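Local coordinates for monomethylamine corrinoid protein 1 (Methanosarcina barkeri, PDB 3EZX), which carries a methyl group on its corrinoid cofactor between MtmB and MtbA in methanogenesis from monomethylamine, at residues A1-E4 and I5-K8; A19-P22 and E23-E27. All coordinates share one frame; numbering follows the deposited sequence.

Contact 1: A1-E4 and I5-K8; sequences ANQE and IFDK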
loop_
_atom_site.group_PDB
_atom_site.type_symbol
_atom_site.label_atom_id
_atom_site.label_comp_id
_atom_site.label_asym_id
_atom_site.label_seq_id
_atom_site.Cartn_x
_atom_site.Cartn_y
_atom_site.Cartn_z
ATOM N N ALA A 1 -21.387 -11.972 9.431
ATOM C CA ALA A 1 -22.303 -12.163 8.268
ATOM C C ALA A 1 -21.579 -11.864 6.956
ATOM O O ALA A 1 -20.376 -11.603 6.947
ATOM C CB ALA A 1 -23.522 -11.248 8.412
ATOM N N ASN A 2 -22.320 -11.923 5.853
ATOM C CA ASN A 2 -21.782 -11.631 4.527
ATOM C C ASN A 2 -20.748 -12.629 4.003
ATOM O O ASN A 2 -20.157 -12.402 2.950
ATOM C CB ASN A 2 -21.151 -10.230 4.524
ATOM C CG ASN A 2 -22.106 -9.152 4.998
ATOM O OD1 ASN A 2 -21.689 -8.039 5.319
ATOM N ND2 ASN A 2 -23.394 -9.470 5.034
ATOM N N GLN A 3 -20.535 -13.733 4.709
ATOM C CA GLN A 3 -19.527 -14.698 4.278
ATOM C C GLN A 3 -19.618 -15.121 2.818
ATOM O O GLN A 3 -18.595 -15.328 2.169
ATOM C CB GLN A 3 -19.548 -15.948 5.159
ATOM C CG GLN A 3 -18.278 -16.782 5.038
ATOM C CD GLN A 3 -17.033 -15.993 5.404
ATOM O OE1 GLN A 3 -16.882 -15.548 6.538
ATOM N NE2 GLN A 3 -16.138 -15.810 4.439
ATOM N N GLU A 4 -20.831 -15.243 2.290
ATOM C CA GLU A 4 -20.971 -15.660 0.904
ATOM C C GLU A 4 -20.315 -14.695 -0.077
ATOM O O GLU A 4 -19.538 -15.112 -0.942
ATOM C CB GLU A 4 -22.438 -15.845 0.511
ATOM C CG GLU A 4 -22.607 -16.175 -0.974
ATOM C CD GLU A 4 -24.049 -16.412 -1.396
ATOM O OE1 GLU A 4 -24.909 -15.554 -1.109
ATOM O OE2 GLU A 4 -24.315 -17.456 -2.032
ATOM N N ILE A 5 -20.613 -13.407 0.043
ATOM C CA ILE A 5 -20.020 -12.444 -0.877
ATOM C C ILE A 5 -18.515 -12.285 -0.660
ATOM O O ILE A 5 -17.804 -11.847 -1.546
ATOM C CB ILE A 5 -20.752 -11.076 -0.800
ATOM C CG1 ILE A 5 -20.299 -10.186 -1.968
ATOM C CG2 ILE A 5 -20.495 -10.430 0.529
ATOM C CD1 ILE A 5 -20.444 -10.857 -3.339
ATOM N N PHE A 6 -18.035 -12.644 0.524
ATOM C CA PHE A 6 -16.603 -12.585 0.784
ATOM C C PHE A 6 -15.913 -13.676 -0.054
ATOM O O PHE A 6 -14.918 -13.426 -0.743
ATOM C CB PHE A 6 -16.300 -12.816 2.266
ATOM C CG PHE A 6 -16.585 -11.626 3.135
ATOM C CD1 PHE A 6 -16.238 -10.349 2.713
ATOM C CD2 PHE A 6 -17.159 -11.781 4.389
ATOM C CE1 PHE A 6 -16.456 -9.243 3.522
ATOM C CE2 PHE A 6 -17.381 -10.684 5.210
ATOM C CZ PHE A 6 -17.026 -9.406 4.773
ATOM N N ASP A 7 -16.453 -14.890 0.008
ATOM C CA ASP A 7 -15.916 -16.014 -0.740
ATOM C C ASP A 7 -15.937 -15.711 -2.245
ATOM O O ASP A 7 -14.988 -16.033 -2.963
ATOM C CB ASP A 7 -16.727 -17.289 -0.453
ATOM C CG ASP A 7 -16.767 -17.654 1.033
ATOM O OD1 ASP A 7 -15.713 -17.635 1.700
ATOM O OD2 ASP A 7 -17.866 -17.981 1.532
ATOM N N LYS A 8 -17.017 -15.090 -2.718
ATOM C CA LYS A 8 -17.135 -14.742 -4.129
ATOM C C LYS A 8 -16.049 -13.747 -4.540
ATOM O O LYS A 8 -15.480 -13.833 -5.636
ATOM C CB LYS A 8 -18.514 -14.145 -4.419
ATOM C CG LYS A 8 -19.659 -15.138 -4.384
ATOM C CD LYS A 8 -20.942 -14.507 -4.900
ATOM C CE LYS A 8 -22.058 -15.539 -4.990
ATOM N NZ LYS A 8 -23.300 -14.977 -5.602
#

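Contact 2: A19-P22 and E23-E27; sequences AGTP and ELCKE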
loop_
_atom_site.group_PDB
_atom_site.type_symbol
_atom_site.label_atom_id
_atom_site.label_comp_id
_atom_site.label_asym_id
_atom_site.label_seq_id
_atom_site.Cartn_x
_atom_site.Cartn_y
_atom_site.Cartn_z
ATOM N N ALA A 19 -13.121 -9.072 -15.186
ATOM C CA ALA A 19 -14.371 -8.381 -15.469
ATOM C C ALA A 19 -15.362 -8.434 -14.307
ATOM O O ALA A 19 -16.036 -7.450 -14.011
ATOM C CB ALA A 19 -15.011 -8.972 -16.711
ATOM N N GLY A 20 -15.436 -9.584 -13.647
ATOM C CA GLY A 20 -16.374 -9.755 -12.553
ATOM C C GLY A 20 -16.089 -9.083 -11.224
ATOM O O GLY A 20 -17.000 -8.545 -10.594
ATOM N N THR A 21 -14.836 -9.113 -10.788
ATOM C CA THR A 21 -14.464 -8.519 -9.516
ATOM C C THR A 21 -15.131 -7.176 -9.225
ATOM O O THR A 21 -15.592 -6.932 -8.106
ATOM C CB THR A 21 -12.944 -8.360 -9.420
ATOM O OG1 THR A 21 -12.335 -9.653 -9.484
ATOM C CG2 THR A 21 -12.556 -7.695 -8.114
ATOM N N PRO A 22 -15.198 -6.285 -10.224
ATOM C CA PRO A 22 -15.828 -4.983 -9.987
ATOM C C PRO A 22 -17.311 -5.098 -9.649
ATOM O O PRO A 22 -17.794 -4.452 -8.723
ATOM C CB PRO A 22 -15.566 -4.239 -11.296
ATOM C CG PRO A 22 -14.239 -4.798 -11.707
ATOM C CD PRO A 22 -14.486 -6.278 -11.510
ATOM N N GLU A 23 -18.022 -5.938 -10.392
ATOM C CA GLU A 23 -19.451 -6.148 -10.180
ATOM C C GLU A 23 -19.768 -6.607 -8.763
ATOM O O GLU A 23 -20.728 -6.142 -8.148
ATOM C CB GLU A 23 -19.971 -7.178 -11.184
ATOM C CG GLU A 23 -19.665 -6.829 -12.631
ATOM C CD GLU A 23 -20.007 -5.388 -12.965
ATOM O OE1 GLU A 23 -19.299 -4.476 -12.485
ATOM O OE2 GLU A 23 -20.988 -5.167 -13.704
ATOM N N LEU A 24 -18.950 -7.524 -8.258
ATOM C CA LEU A 24 -19.122 -8.067 -6.919
ATOM C C LEU A 24 -18.826 -7.021 -5.853
ATOM O O LEU A 24 -19.453 -6.992 -4.799
ATOM C CB LEU A 24 -18.205 -9.270 -6.734
ATOM C CG LEU A 24 -18.498 -10.448 -7.671
ATOM C CD1 LEU A 24 -17.421 -11.517 -7.539
ATOM C CD2 LEU A 24 -19.854 -11.014 -7.330
ATOM N N CYS A 25 -17.863 -6.155 -6.135
ATOM C CA CYS A 25 -17.515 -5.106 -5.196
ATOM C C CYS A 25 -18.719 -4.195 -5.040
ATOM O O CYS A 25 -18.988 -3.681 -3.956
ATOM C CB CYS A 25 -16.318 -4.310 -5.709
ATOM S SG CYS A 25 -14.728 -5.047 -5.330
ATOM N N LYS A 26 -19.448 -4.005 -6.132
ATOM C CA LYS A 26 -20.633 -3.166 -6.101
ATOM C C LYS A 26 -21.756 -3.912 -5.390
ATOM O O LYS A 26 -22.503 -3.321 -4.608
ATOM C CB LYS A 26 -21.070 -2.799 -7.520
ATOM C CG LYS A 26 -20.093 -1.906 -8.262
ATOM C CD LYS A 26 -20.555 -1.641 -9.687
ATOM C CE LYS A 26 -19.549 -0.782 -10.436
ATOM N NZ LYS A 26 -19.956 -0.530 -11.844
ATOM N N GLU A 27 -21.865 -5.211 -5.662
ATOM C CA GLU A 27 -22.896 -6.040 -5.044
ATOM C C GLU A 27 -22.755 -6.032 -3.534
ATOM O O GLU A 27 -23.726 -5.825 -2.807
ATOM C CB GLU A 27 -22.803 -7.487 -5.536
ATOM C CG GLU A 27 -23.848 -8.412 -4.917
ATOM C CD GLU A 27 -23.651 -9.869 -5.295
ATOM O OE1 GLU A 27 -23.501 -10.164 -6.499
ATOM O OE2 GLU A 27 -23.654 -10.721 -4.384
#

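Contact 1: A1-E4 and I5-K8
Q3 and D7, four residues apart, meet through both backbone and side chain as helix 3-14 begins. D7 N gives a hydrogen bond to Q3 O (3.1 Å, N-H...O 166°), and the side chains add a weak bond from Q3 NE2 to D7 OD1 of 3.3 Å. Q3 starts with CG anti to the backbone N (chi1 -163°) and then bends at chi2, which brings its amide round toward D7; there it crosses the aspartate at about a right angle, the two flat groups 34° apart. With an alanine in place of D7, the Q3 amide would probably lose this weak bond and be freer to turn, and R10 would lose its partner in a weak, long ion pair. N2 is the N-cap residue, yet its side chain makes no capping bond; it serves through its carbonyl, which accepts F6 N at 3.2 Å, nearly in line with the C=O. F6 N also makes a weak second bond to Q3 O. The F6 ring lies back under the start of the chain, with CE2 3.9 Å from N2 CB and 3.6 Å from A1 O. K8 N bonds to E4 O at 3.1 Å, the next step after D7 N to Q3 O. The two side chains run side by side in the same direction, E4 OE2 and K8 NZ remaining 4.5 Å apart, beyond a salt bridge. This first turn opens the N-terminal helical bundle, and its buried I5 packs on L24, E27 and A28 of helix 20-30.

Contact 2: A19-P22 and E23-E27
E23 folds back over the first turn of helix 20-30, its CB lying 3.3 Å from G20 O and its CG 3.9 Å from A19 O. With CG beside the backbone N and the chain bent at chi2 (-48°), the carboxylate comes round to P22, OE1 3.9 Å from P22 CB. Under these side chains run three i to i+4 backbone bonds: L24 N to G20 O (3.2 Å), C25 N to T21 O and K26 N to P22 O (both 3.1 Å). P22 has no N-H to give, which in the opening turn, short of preceding helical carbonyls, probably costs little. K26 lays CG against P22 O at 3.5 Å, and its extended chain runs back toward the helix start on the E23 side. Just upstream, N17 holds the helix start: its OD1 accepts G20 N, and its O is bonded to T21 OG1. Around them, T21 packs on A70 of helix 61-82 and L43 of helix 35-55, C25 on A74 and I38, and L24 on L9. The chemistry is that of a helix start held by main-chain bonds and the polar groups of N17 and T21, with small and aliphatic neighbours around the buried threonine.

Both contacts are first turns of successive helices, 3-14 and 20-30, in the N-terminal helical bundle; their centres lie 13 Å apart, away from the annotated sites, though the T21 side chain is about 12 Å from the bound cobamide. Each joins a buried face to a solvent-facing one. In contact 1, I5 and F6 turn inward while charged and amide groups dominate outside, supplying a weak side-chain bond. Contact 2 has no such bond across its segments: T21 and C25 are buried among helices 35-55 and 61-82, and the charged groups are E23, K26 and E27, while the T21 hydroxyl is bonded to N17. The two helices meet directly, K8 O lying 3.6 Å from L24 CD1.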